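PDB 5MSX: putative endo-1,4-beta-xylanase from Bacteroides thetaiotaomicron VPI-5482, which probably hydrolyses glycosidic bonds in the complex plant pectin rhamnogalacturonan II, as a calcium-binding family 43 glycoside hydrolase of the arabinofuranosidase type. Local coordinates for residues W76-T81 and R398-H403; T143-K148 and V167-R172; V159-Q164 and F204-G209; I245-N250 and F256-G261. All blocks are in the same frame, centred on the assembly; numbering follows the deposited sequence.

Interaction 1 (W76-T81 and R398-H403); sequences WSFDGT and RPTAGH. With EDO (1,2-ethanediol), chain B.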
# COMPACT_ATOMS: atom_id res chain seq x y z
N TRP C 76 -22.68 -11.85 -21.23
CA TRP C 76 -21.89 -12.12 -20.03
C TRP C 76 -21.30 -13.51 -20.10
O TRP C 76 -21.89 -14.37 -20.71
CB TRP C 76 -22.79 -12.02 -18.80
CG TRP C 76 -23.30 -10.62 -18.54
CD1 TRP C 76 -24.42 -10.04 -19.07
CD2 TRP C 76 -22.69 -9.63 -17.70
NE1 TRP C 76 -24.54 -8.75 -18.61
CE2 TRP C 76 -23.49 -8.47 -17.77
CE3 TRP C 76 -21.53 -9.61 -16.91
CZ2 TRP C 76 -23.16 -7.29 -17.07
CZ3 TRP C 76 -21.21 -8.44 -16.20
CH2 TRP C 76 -22.03 -7.30 -16.28
N SER C 77 -20.14 -13.72 -19.47
CA SER C 77 -19.58 -15.06 -19.38
C SER C 77 -18.68 -15.23 -18.19
O SER C 77 -18.25 -14.27 -17.59
CB SER C 77 -18.83 -15.42 -20.67
OG SER C 77 -17.77 -14.51 -20.89
N PHE C 78 -18.42 -16.47 -17.83
CA PHE C 78 -17.44 -16.80 -16.81
C PHE C 78 -16.77 -18.12 -17.18
O PHE C 78 -17.30 -18.90 -18.01
CB PHE C 78 -18.07 -16.92 -15.41
CG PHE C 78 -18.73 -18.25 -15.14
CD1 PHE C 78 -20.04 -18.48 -15.54
CD2 PHE C 78 -18.04 -19.28 -14.46
CE1 PHE C 78 -20.65 -19.72 -15.31
CE2 PHE C 78 -18.65 -20.52 -14.24
CZ PHE C 78 -19.96 -20.74 -14.66
N ASP C 79 -15.62 -18.35 -16.56
CA ASP C 79 -14.89 -19.60 -16.71
C ASP C 79 -14.11 -19.89 -15.43
O ASP C 79 -13.19 -19.18 -15.11
CB ASP C 79 -13.95 -19.53 -17.92
CG ASP C 79 -13.27 -20.88 -18.21
OD1 ASP C 79 -13.39 -21.84 -17.42
OD2 ASP C 79 -12.59 -20.96 -19.24
N GLY C 80 -14.49 -20.96 -14.73
CA GLY C 80 -13.84 -21.33 -13.48
C GLY C 80 -14.15 -20.41 -12.31
O GLY C 80 -15.09 -19.57 -12.38
N THR C 81 -13.38 -20.57 -11.24
CA THR C 81 -13.47 -19.74 -10.07
C THR C 81 -12.32 -18.73 -10.10
O THR C 81 -11.33 -18.93 -10.80
CB THR C 81 -13.47 -20.54 -8.76
OG1 THR C 81 -13.49 -19.64 -7.64
CG2 THR C 81 -12.23 -21.48 -8.63
N ARG C 398 -27.80 -23.82 -13.90
CA ARG C 398 -26.76 -24.18 -12.92
C ARG C 398 -25.36 -24.39 -13.57
O ARG C 398 -24.69 -25.41 -13.35
CB ARG C 398 -27.15 -25.39 -12.06
CG ARG C 398 -26.29 -25.49 -10.80
CD ARG C 398 -26.60 -26.74 -10.00
NE ARG C 398 -27.88 -26.61 -9.30
CZ ARG C 398 -28.47 -27.58 -8.59
NH1 ARG C 398 -27.91 -28.78 -8.49
NH2 ARG C 398 -29.62 -27.35 -7.98
N PRO C 399 -24.89 -23.37 -14.32
CA PRO C 399 -23.66 -23.43 -15.12
C PRO C 399 -22.39 -23.68 -14.28
O PRO C 399 -21.38 -24.27 -14.76
CB PRO C 399 -23.64 -22.05 -15.79
CG PRO C 399 -24.29 -21.17 -14.81
CD PRO C 399 -25.44 -22.00 -14.31
N THR C 400 -22.42 -23.23 -13.02
CA THR C 400 -21.26 -23.35 -12.17
C THR C 400 -21.01 -24.78 -11.70
O THR C 400 -19.95 -25.04 -11.15
CB THR C 400 -21.32 -22.43 -10.95
OG1 THR C 400 -22.42 -22.80 -10.11
CG2 THR C 400 -21.42 -20.95 -11.38
N ALA C 401 -21.98 -25.69 -11.87
CA ALA C 401 -21.76 -27.12 -11.54
C ALA C 401 -21.22 -27.92 -12.71
O ALA C 401 -20.88 -29.10 -12.54
CB ALA C 401 -23.03 -27.75 -11.00
N GLY C 402 -21.12 -27.29 -13.88
CA GLY C 402 -20.47 -27.88 -15.05
C GLY C 402 -21.43 -28.73 -15.85
O GLY C 402 -22.37 -29.31 -15.30
N HIS C 403 -21.22 -28.78 -17.16
CA HIS C 403 -22.01 -29.62 -18.06
C HIS C 403 -21.14 -30.41 -19.03
O HIS C 403 -20.08 -29.94 -19.46
CB HIS C 403 -22.99 -28.78 -18.87
CG HIS C 403 -24.15 -28.31 -18.08
ND1 HIS C 403 -24.04 -27.31 -17.15
CD2 HIS C 403 -25.44 -28.71 -18.06
CE1 HIS C 403 -25.22 -27.11 -16.58
NE2 HIS C 403 -26.08 -27.94 -17.12
C1 EDO B . -23.33 -23.37 -18.49
O1 EDO B . -23.55 -22.78 -19.77
C2 EDO B . -22.46 -24.63 -18.43
O2 EDO B . -22.16 -25.22 -17.16

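Interaction 2 (T143-K148 and V167-R172); sequences TLLQSK and VFWGRR. With EDO (1,2-ethanediol), chain Y.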
# COMPACT_ATOMS: atom_id res chain seq x y z
N THR C 143 -10.08 -13.84 9.50
CA THR C 143 -11.26 -12.99 9.33
C THR C 143 -10.91 -11.49 9.31
O THR C 143 -9.93 -11.06 9.94
CB THR C 143 -12.29 -13.19 10.45
OG1 THR C 143 -11.64 -13.04 11.71
CG2 THR C 143 -12.98 -14.56 10.37
N LEU C 144 -11.74 -10.72 8.60
CA LEU C 144 -11.60 -9.28 8.52
C LEU C 144 -11.75 -8.63 9.88
O LEU C 144 -10.95 -7.76 10.25
CB LEU C 144 -12.63 -8.69 7.55
CG LEU C 144 -12.55 -7.18 7.28
CD1 LEU C 144 -11.26 -6.84 6.55
CD2 LEU C 144 -13.77 -6.69 6.49
N LEU C 145 -12.78 -8.99 10.63
CA LEU C 145 -12.90 -8.46 11.98
C LEU C 145 -12.03 -9.32 12.91
O LEU C 145 -11.75 -10.47 12.62
CB LEU C 145 -14.34 -8.46 12.45
CG LEU C 145 -15.31 -7.63 11.60
CD1 LEU C 145 -16.73 -7.79 12.13
CD2 LEU C 145 -14.90 -6.17 11.58
N GLN C 146 -11.57 -8.73 14.01
CA GLN C 146 -10.63 -9.38 14.93
C GLN C 146 -11.05 -9.25 16.39
O GLN C 146 -10.28 -9.59 17.27
CB GLN C 146 -9.22 -8.80 14.69
CG GLN C 146 -8.55 -9.31 13.42
CD GLN C 146 -8.24 -10.80 13.47
OE1 GLN C 146 -7.97 -11.34 14.55
NE2 GLN C 146 -8.31 -11.48 12.33
N SER C 147 -12.27 -8.80 16.66
CA SER C 147 -12.81 -8.85 18.00
C SER C 147 -13.06 -10.32 18.37
O SER C 147 -13.06 -11.18 17.51
CB SER C 147 -14.09 -8.00 18.11
OG SER C 147 -14.96 -8.22 17.00
N LYS C 148 -13.23 -10.58 19.67
CA LYS C 148 -13.49 -11.92 20.21
C LYS C 148 -14.58 -12.63 19.40
O LYS C 148 -14.39 -13.75 18.93
CB LYS C 148 -13.89 -11.78 21.69
CG LYS C 148 -14.19 -13.07 22.44
CD LYS C 148 -14.43 -12.78 23.93
CE LYS C 148 -15.21 -13.89 24.64
NZ LYS C 148 -14.55 -15.22 24.49
N VAL C 167 -14.67 0.46 5.64
CA VAL C 167 -15.43 -0.76 5.44
C VAL C 167 -16.80 -0.57 6.10
O VAL C 167 -16.90 -0.16 7.24
CB VAL C 167 -14.68 -2.03 5.92
CG1 VAL C 167 -14.28 -1.97 7.40
CG2 VAL C 167 -15.51 -3.27 5.59
N PHE C 168 -17.86 -0.80 5.32
CA PHE C 168 -19.24 -0.81 5.76
C PHE C 168 -19.74 -2.25 5.80
O PHE C 168 -19.44 -3.01 4.91
CB PHE C 168 -20.11 -0.04 4.75
CG PHE C 168 -19.87 1.43 4.73
CD1 PHE C 168 -18.89 1.97 3.91
CD2 PHE C 168 -20.63 2.28 5.52
CE1 PHE C 168 -18.67 3.34 3.88
CE2 PHE C 168 -20.41 3.67 5.50
CZ PHE C 168 -19.44 4.19 4.67
N TRP C 169 -20.49 -2.64 6.81
CA TRP C 169 -21.04 -3.99 6.81
C TRP C 169 -22.44 -4.03 7.42
O TRP C 169 -22.98 -2.99 7.73
CB TRP C 169 -20.05 -5.04 7.40
CG TRP C 169 -19.73 -4.99 8.86
CD1 TRP C 169 -20.27 -5.81 9.86
CD2 TRP C 169 -18.75 -4.17 9.52
NE1 TRP C 169 -19.69 -5.51 11.08
CE2 TRP C 169 -18.76 -4.52 10.90
CE3 TRP C 169 -17.90 -3.15 9.08
CZ2 TRP C 169 -17.94 -3.87 11.84
CZ3 TRP C 169 -17.07 -2.51 10.02
CH2 TRP C 169 -17.10 -2.88 11.39
N GLY C 170 -23.04 -5.20 7.51
CA GLY C 170 -24.45 -5.31 7.92
C GLY C 170 -24.70 -4.79 9.31
O GLY C 170 -23.76 -4.61 10.13
N ARG C 171 -25.97 -4.46 9.56
CA ARG C 171 -26.46 -3.84 10.79
C ARG C 171 -25.89 -2.45 11.05
O ARG C 171 -25.71 -2.00 12.20
CB ARG C 171 -26.32 -4.80 11.99
CG ARG C 171 -26.84 -6.21 11.69
CD ARG C 171 -27.15 -6.98 12.98
NE ARG C 171 -28.35 -6.45 13.65
CZ ARG C 171 -28.88 -6.97 14.78
NH1 ARG C 171 -28.29 -8.01 15.39
NH2 ARG C 171 -29.98 -6.44 15.31
N ARG C 172 -25.67 -1.74 9.95
CA ARG C 172 -25.33 -0.33 9.96
C ARG C 172 -23.92 -0.03 10.53
O ARG C 172 -23.66 1.07 11.01
CB ARG C 172 -26.43 0.49 10.64
CG ARG C 172 -27.85 0.26 10.13
CD ARG C 172 -28.84 1.06 10.97
NE ARG C 172 -30.22 0.98 10.50
CZ ARG C 172 -31.01 -0.10 10.61
NH1 ARG C 172 -30.58 -1.23 11.17
NH2 ARG C 172 -32.26 -0.05 10.12
C1 EDO Y . -11.28 -3.72 14.51
O1 EDO Y . -12.66 -4.03 14.69
C2 EDO Y . -10.44 -4.97 14.19
O2 EDO Y . -11.29 -6.10 13.94

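Interaction 3 (V159-Q164 and F204-G209); sequences VDDDGQ and FFKRKG. With EDO (1,2-ethanediol), chain X.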
# COMPACT_ATOMS: atom_id res chain seq x y z
N VAL C 159 -13.23 4.17 -0.74
CA VAL C 159 -11.95 4.94 -0.59
C VAL C 159 -12.23 6.40 -0.92
O VAL C 159 -12.66 6.71 -2.03
CB VAL C 159 -10.83 4.40 -1.50
CG1 VAL C 159 -9.50 5.11 -1.22
CG2 VAL C 159 -10.67 2.89 -1.31
N ASP C 160 -12.01 7.30 0.03
CA ASP C 160 -12.37 8.70 -0.18
C ASP C 160 -11.27 9.40 -1.01
O ASP C 160 -10.19 8.81 -1.26
CB ASP C 160 -12.64 9.39 1.18
CG ASP C 160 -13.62 10.55 1.10
OD1 ASP C 160 -14.02 10.99 -0.01
OD2 ASP C 160 -14.03 11.03 2.20
N ASP C 161 -11.55 10.63 -1.45
CA ASP C 161 -10.65 11.41 -2.32
C ASP C 161 -9.25 11.63 -1.68
O ASP C 161 -8.25 11.66 -2.39
CB ASP C 161 -11.28 12.76 -2.72
CG ASP C 161 -12.51 12.60 -3.63
OD1 ASP C 161 -12.39 12.03 -4.74
OD2 ASP C 161 -13.62 13.06 -3.26
N ASP C 162 -9.20 11.71 -0.35
CA ASP C 162 -7.94 11.80 0.39
C ASP C 162 -7.22 10.47 0.66
O ASP C 162 -6.22 10.45 1.38
CB ASP C 162 -8.16 12.53 1.73
CG ASP C 162 -8.96 11.72 2.74
OD1 ASP C 162 -9.47 10.59 2.48
OD2 ASP C 162 -9.09 12.26 3.84
N GLY C 163 -7.73 9.37 0.13
CA GLY C 163 -7.11 8.07 0.34
C GLY C 163 -7.61 7.28 1.54
O GLY C 163 -7.25 6.11 1.68
N GLN C 164 -8.41 7.88 2.40
CA GLN C 164 -8.89 7.17 3.57
C GLN C 164 -9.90 6.10 3.11
O GLN C 164 -10.88 6.41 2.43
CB GLN C 164 -9.57 8.11 4.57
CG GLN C 164 -10.13 7.40 5.78
CD GLN C 164 -9.04 6.79 6.62
OE1 GLN C 164 -8.20 7.51 7.13
NE2 GLN C 164 -9.02 5.45 6.73
N PHE C 204 -22.56 2.05 -0.50
CA PHE C 204 -22.05 3.39 -0.20
C PHE C 204 -21.35 3.96 -1.42
O PHE C 204 -20.55 3.27 -2.09
CB PHE C 204 -21.08 3.37 0.99
CG PHE C 204 -20.67 4.73 1.45
CD1 PHE C 204 -19.59 5.38 0.86
CD2 PHE C 204 -21.38 5.38 2.46
CE1 PHE C 204 -19.21 6.64 1.27
CE2 PHE C 204 -21.02 6.65 2.86
CZ PHE C 204 -19.91 7.28 2.27
N PHE C 205 -21.65 5.23 -1.70
CA PHE C 205 -20.96 5.96 -2.76
C PHE C 205 -21.02 7.48 -2.53
O PHE C 205 -21.85 7.99 -1.75
CB PHE C 205 -21.48 5.59 -4.14
CG PHE C 205 -22.90 6.00 -4.37
CD1 PHE C 205 -23.94 5.15 -3.99
CD2 PHE C 205 -23.22 7.22 -4.96
CE1 PHE C 205 -25.27 5.54 -4.20
CE2 PHE C 205 -24.55 7.61 -5.13
CZ PHE C 205 -25.56 6.77 -4.74
N LYS C 206 -20.14 8.17 -3.24
CA LYS C 206 -20.01 9.61 -3.16
C LYS C 206 -20.32 10.19 -4.54
O LYS C 206 -19.73 9.75 -5.52
CB LYS C 206 -18.60 10.00 -2.76
CG LYS C 206 -18.40 11.49 -2.51
CD LYS C 206 -16.95 11.82 -2.21
CE LYS C 206 -16.78 13.17 -1.53
NZ LYS C 206 -15.35 13.29 -1.18
N ARG C 207 -21.19 11.19 -4.62
CA ARG C 207 -21.47 11.88 -5.87
C ARG C 207 -21.60 13.39 -5.65
O ARG C 207 -22.42 13.83 -4.84
CB ARG C 207 -22.75 11.35 -6.50
CG ARG C 207 -23.22 12.12 -7.74
CD ARG C 207 -24.47 11.49 -8.32
NE ARG C 207 -24.99 12.16 -9.52
CZ ARG C 207 -25.75 13.26 -9.51
NH1 ARG C 207 -26.04 13.92 -8.38
NH2 ARG C 207 -26.20 13.73 -10.66
N LYS C 208 -20.78 14.17 -6.37
CA LYS C 208 -20.81 15.65 -6.30
C LYS C 208 -20.76 16.17 -4.87
O LYS C 208 -21.59 16.96 -4.46
CB LYS C 208 -22.05 16.19 -7.03
CG LYS C 208 -22.02 15.86 -8.51
CD LYS C 208 -23.24 16.33 -9.25
CE LYS C 208 -23.10 15.96 -10.72
NZ LYS C 208 -24.04 16.70 -11.61
N GLY C 209 -19.81 15.65 -4.09
CA GLY C 209 -19.64 16.03 -2.70
C GLY C 209 -20.62 15.48 -1.68
O GLY C 209 -20.52 15.84 -0.51
C1 EDO X . -15.03 9.09 -4.56
O1 EDO X . -16.08 8.34 -5.18
C2 EDO X . -13.75 8.29 -4.70
O2 EDO X . -12.71 8.88 -3.91

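Interaction 4 (I245-N250 and F256-G261); sequences IISTTN and FGPGHG. With CA (calcium ion), chain S; EDO (1,2-ethanediol), chain D.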
# COMPACT_ATOMS: atom_id res chain seq x y z
N ILE C 245 -37.35 5.78 0.92
CA ILE C 245 -37.46 4.42 0.39
C ILE C 245 -37.21 4.46 -1.11
O ILE C 245 -37.99 5.02 -1.86
CB ILE C 245 -38.83 3.79 0.66
CG1 ILE C 245 -39.09 3.67 2.18
CG2 ILE C 245 -38.92 2.42 0.01
CD1 ILE C 245 -38.43 2.51 2.87
N ILE C 246 -36.13 3.86 -1.55
CA ILE C 246 -35.76 3.95 -2.94
C ILE C 246 -36.06 2.69 -3.77
O ILE C 246 -36.11 2.81 -4.96
CB ILE C 246 -34.34 4.46 -3.16
CG1 ILE C 246 -33.30 3.54 -2.57
CG2 ILE C 246 -34.21 5.87 -2.58
CD1 ILE C 246 -31.91 4.12 -2.62
N SER C 247 -36.26 1.54 -3.14
CA SER C 247 -36.73 0.34 -3.85
C SER C 247 -37.68 -0.40 -2.97
O SER C 247 -37.46 -0.48 -1.76
CB SER C 247 -35.59 -0.57 -4.30
OG SER C 247 -34.99 -1.27 -3.24
N THR C 248 -38.76 -0.89 -3.56
CA THR C 248 -39.81 -1.60 -2.84
C THR C 248 -40.64 -2.41 -3.83
O THR C 248 -40.62 -2.12 -5.02
CB THR C 248 -40.71 -0.62 -2.03
OG1 THR C 248 -41.55 -1.37 -1.16
CG2 THR C 248 -41.61 0.26 -2.95
N THR C 249 -41.35 -3.42 -3.34
CA THR C 249 -42.25 -4.23 -4.19
C THR C 249 -43.16 -3.34 -5.06
O THR C 249 -43.71 -2.34 -4.58
CB THR C 249 -43.07 -5.22 -3.35
OG1 THR C 249 -42.20 -6.24 -2.85
CG2 THR C 249 -44.25 -5.87 -4.18
N ASN C 250 -43.21 -3.65 -6.35
CA ASN C 250 -44.15 -3.03 -7.30
C ASN C 250 -45.12 -4.14 -7.76
O ASN C 250 -44.79 -4.98 -8.64
CB ASN C 250 -43.39 -2.44 -8.47
CG ASN C 250 -44.31 -1.70 -9.45
OD1 ASN C 250 -45.44 -2.12 -9.70
ND2 ASN C 250 -43.79 -0.63 -10.03
N PHE C 256 -41.04 -8.22 -6.82
CA PHE C 256 -41.14 -8.45 -5.38
C PHE C 256 -39.77 -8.44 -4.69
O PHE C 256 -38.85 -9.14 -5.11
CB PHE C 256 -41.83 -9.80 -5.13
CG PHE C 256 -43.26 -9.84 -5.57
CD1 PHE C 256 -43.60 -10.20 -6.87
CD2 PHE C 256 -44.28 -9.50 -4.68
CE1 PHE C 256 -44.93 -10.24 -7.28
CE2 PHE C 256 -45.62 -9.52 -5.09
CZ PHE C 256 -45.94 -9.91 -6.38
N GLY C 257 -39.67 -7.66 -3.62
CA GLY C 257 -38.53 -7.74 -2.71
C GLY C 257 -37.23 -7.35 -3.39
O GLY C 257 -36.32 -8.17 -3.47
N PRO C 258 -37.16 -6.10 -3.91
CA PRO C 258 -35.95 -5.57 -4.55
C PRO C 258 -34.85 -5.25 -3.55
O PRO C 258 -34.69 -4.09 -3.12
CB PRO C 258 -36.44 -4.32 -5.28
CG PRO C 258 -37.55 -3.86 -4.47
CD PRO C 258 -38.26 -5.12 -4.01
N GLY C 259 -34.07 -6.27 -3.21
CA GLY C 259 -33.04 -6.16 -2.19
C GLY C 259 -31.58 -6.20 -2.63
O GLY C 259 -31.22 -5.80 -3.72
N HIS C 260 -30.77 -6.73 -1.73
CA HIS C 260 -29.33 -6.61 -1.74
C HIS C 260 -28.75 -6.64 -3.16
O HIS C 260 -28.84 -7.67 -3.88
CB HIS C 260 -28.76 -7.73 -0.89
CG HIS C 260 -27.30 -7.62 -0.62
ND1 HIS C 260 -26.69 -8.37 0.36
CD2 HIS C 260 -26.31 -6.91 -1.23
CE1 HIS C 260 -25.39 -8.13 0.35
NE2 HIS C 260 -25.14 -7.23 -0.59
N GLY C 261 -28.21 -5.47 -3.56
CA GLY C 261 -27.47 -5.32 -4.80
C GLY C 261 -26.38 -4.29 -4.69
O GLY C 261 -25.62 -4.29 -3.73
CA CA S . -22.79 -6.00 -1.09
C1 EDO D . -42.09 7.04 2.13
O1 EDO D . -42.41 8.25 1.44
C2 EDO D . -40.59 6.90 2.15
O2 EDO D . -40.03 6.94 0.83
O HOH W 1 -22.96 -5.67 -3.39
O HOH W 2 -24.16 -4.11 -1.36
O HOH W 3 -20.69 -4.80 -1.18
O HOH W 4 -21.20 -7.41 0.34
O HOH W 5 -22.36 -8.21 -2.14

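Interaction 1 (W76-T81 and R398-H403)
Phe-78, on the short strand 78-79, meets Pro-399 and Thr-400 of a 3-10 turn that leads from strand 386-396 to strand 403-410. The turn is held by two backbone bonds, Ala-401 N to Arg-398 O and Gly-402 N to Pro-399 O, and no hydrogen bond crosses to 76-81. The contact is therefore apolar: the far end of the Phe-78 ring lies against the turn, CE1 3.8 Å from Pro-399 CB and CZ 3.6 Å from Thr-400 CG2. Both side chains run at about a right angle to the phenylalanine. A chi1 of 82° sets Phe-78 CG between its backbone N and carbonyl carbon, and the ring presents its edge to the carbonyl of Pro-399. An ethanediol, probably from the crystallisation liquor and doubtfully placed, puts its O2 between Pro-399 O (2.7 Å) and His-403 ND1 (2.8 Å). On the polar side of Thr-400, OG1 is hydrogen-bonded to Tyr-55 OH, and the ring of Phe-78 also meets Trp-68. Strand 78-79 pairs with strand 425-436, so a piece of the glycosidase region extends the sheet of the C-terminal region: a domain interface between a family 43 catalytic domain and an F5/8 type C beta-sandwich.

Interaction 2 (T143-K148 and V167-R172)
Leu-144 and Leu-145, in the loop leading into a blade of the family 43 beta-propeller, pack on Val-167 and Trp-169 of strand 165-169 in that blade. The two leucines come in as neighbouring prongs. Leu-144 CD2 lies 3.9 Å from Val-167 CG2, the two side chains lying alongside, pointing opposite ways; CG anti to the backbone N (chi1 -176°) brings CD2 to the valine methyl. Leu-145 lays both methyls on one face of the Trp-169 indole: CD2 sits over the six-membered ring toward its rim in a CH-pi contact, 4.2 Å from the centroid and 25° off the normal, while CD1 lies near NE1 at 3.9 Å. An alanine in place of Trp-169 would probably leave both methyls of Leu-145 without their aromatic floor and open a gap beside Met-114. Behind the leucines the loop is braced by Thr-143 OG1 donating to Leu-145 O at 2.7 Å. The indole also stacks with His-173 and lies about 6 Å, side chain to side chain, from Asp-154, predicted to tune the pKa of Glu-200, the predicted proton donor. Strand 165-169 runs between antiparallel strands 156-159 and 173-177, and Leu-144 and Leu-145 also rest on strand 113-119 of another sheet.

Interaction 3 (V159-Q164 and F204-G209)
Lys-206 reaches from strand 203-207 with its chain fully extended and ends between two consecutive carboxylates, Asp-160 and Asp-161, in a salt-bridge network. CG anti to the backbone N (chi1 -174°), followed by straight methylenes, carries NZ across to the turn. The lysine meets Asp-160 at about a right angle and Asp-161 at a slant. Its NZ binds Asp-160 OD1 at 2.9 Å through the syn lone pair, and Asp-161 OD2 at 2.7 Å from the anti side, 23° out of that carboxylate's plane. Asp-160 OD1 is gripped twice, since Asp-161 N also donates to it at 2.9 Å from its anti side; OD2 of the same carboxylate bonds to Tyr-211 OH. These partners fix the rotation of Asp-160, and the lysine charge probably eases the proximity of two acidic groups. The acids sit on a type I turn from Asp-160 to Gly-163, with Gly-163 N bonded to Asp-160 O and Asp-160 N to Gln-164 O, as in a 3:5 hairpin with a G1 bulge. Asp-162 adds an Asx turn, its OD1 taking Gln-164 N at 2.9 Å from above the carboxylate plane. The hairpin joins strands 156-159 and 165-169 of one propeller blade, whereas Lys-206 lies on an outermost strand of the next sheet, so the salt bridges tie two blades together near the third subunit, whose Lys-316 packs on Val-159.

Interaction 4 (I245-N250 and F256-G261)
Ser-247 OG makes the shortest polar bond of the contact, donating to Pro-258 O at 2.8 Å. The hydroxyl lies in the carbonyl plane, at a C=O...O angle of 154°, and OG also takes a weak bond from Tyr-225 N. A chi1 of 73° places it between the backbone N and carbonyl carbon of Ser-247, turned to the proline carbonyl. Two residues on, the roles reverse: Gly-257 N donates to Thr-249 OG1 at 3.0 Å, fairly straight at 160°. The other branch of Thr-249, CG2, packs against Phe-256 at CD2, 3.7 Å away, so this side chain serves backbone and ring at once. Were Thr-249 an alanine, Gly-257 N would probably lose its acceptor and Phe-256 the methyl packed against it. Between the two bonds the Pro-258 ring wedges against the backbone, CG 3.3 Å from Thr-248 N; Pro-258 is also the centre of an inverse gamma turn. Further along, His-260 NE2 binds a calcium ion at 2.7 Å, the metal lying in the ring plane at its edge. Five waters and one more atom complete its shell, and two of those waters donate to Gly-261 O. His-260 also touches Asp-36, the predicted proton acceptor, and Asp-154, predicted to tune the proton donor; the chain turns a corner at His-260, beside the predicted active centre. Ile-246 and Ser-247 form a classic beta bulge opposite Tyr-225 at the outermost strand 245-247, while Pro-258 packs on Tyr-276 of strand 272-278.

Overall arrangement
Interactions 2, 3 and 4 all lie in the family 43 propeller, while interaction 1 joins that domain to the F5/8 type C region, bridging 317 residues and enclosing the other three along the chain. Interactions 2 and 3 interleave in sequence and touch in space, where the rings of Phe-168 and Phe-204 stack between adjoining blades; their centres are about 20 Å apart. Interaction 4 follows them in series, about 25 Å from each centre to centre, and shares with interaction 3 the sheet of strands 203-207 to 245-247. Interaction 1 is about 28 to 34 Å from the rest, centre to centre. Three contacts thus lie within the propeller, one of them in the loop carrying the calcium ligand His-260, and the fourth where the two domains meet.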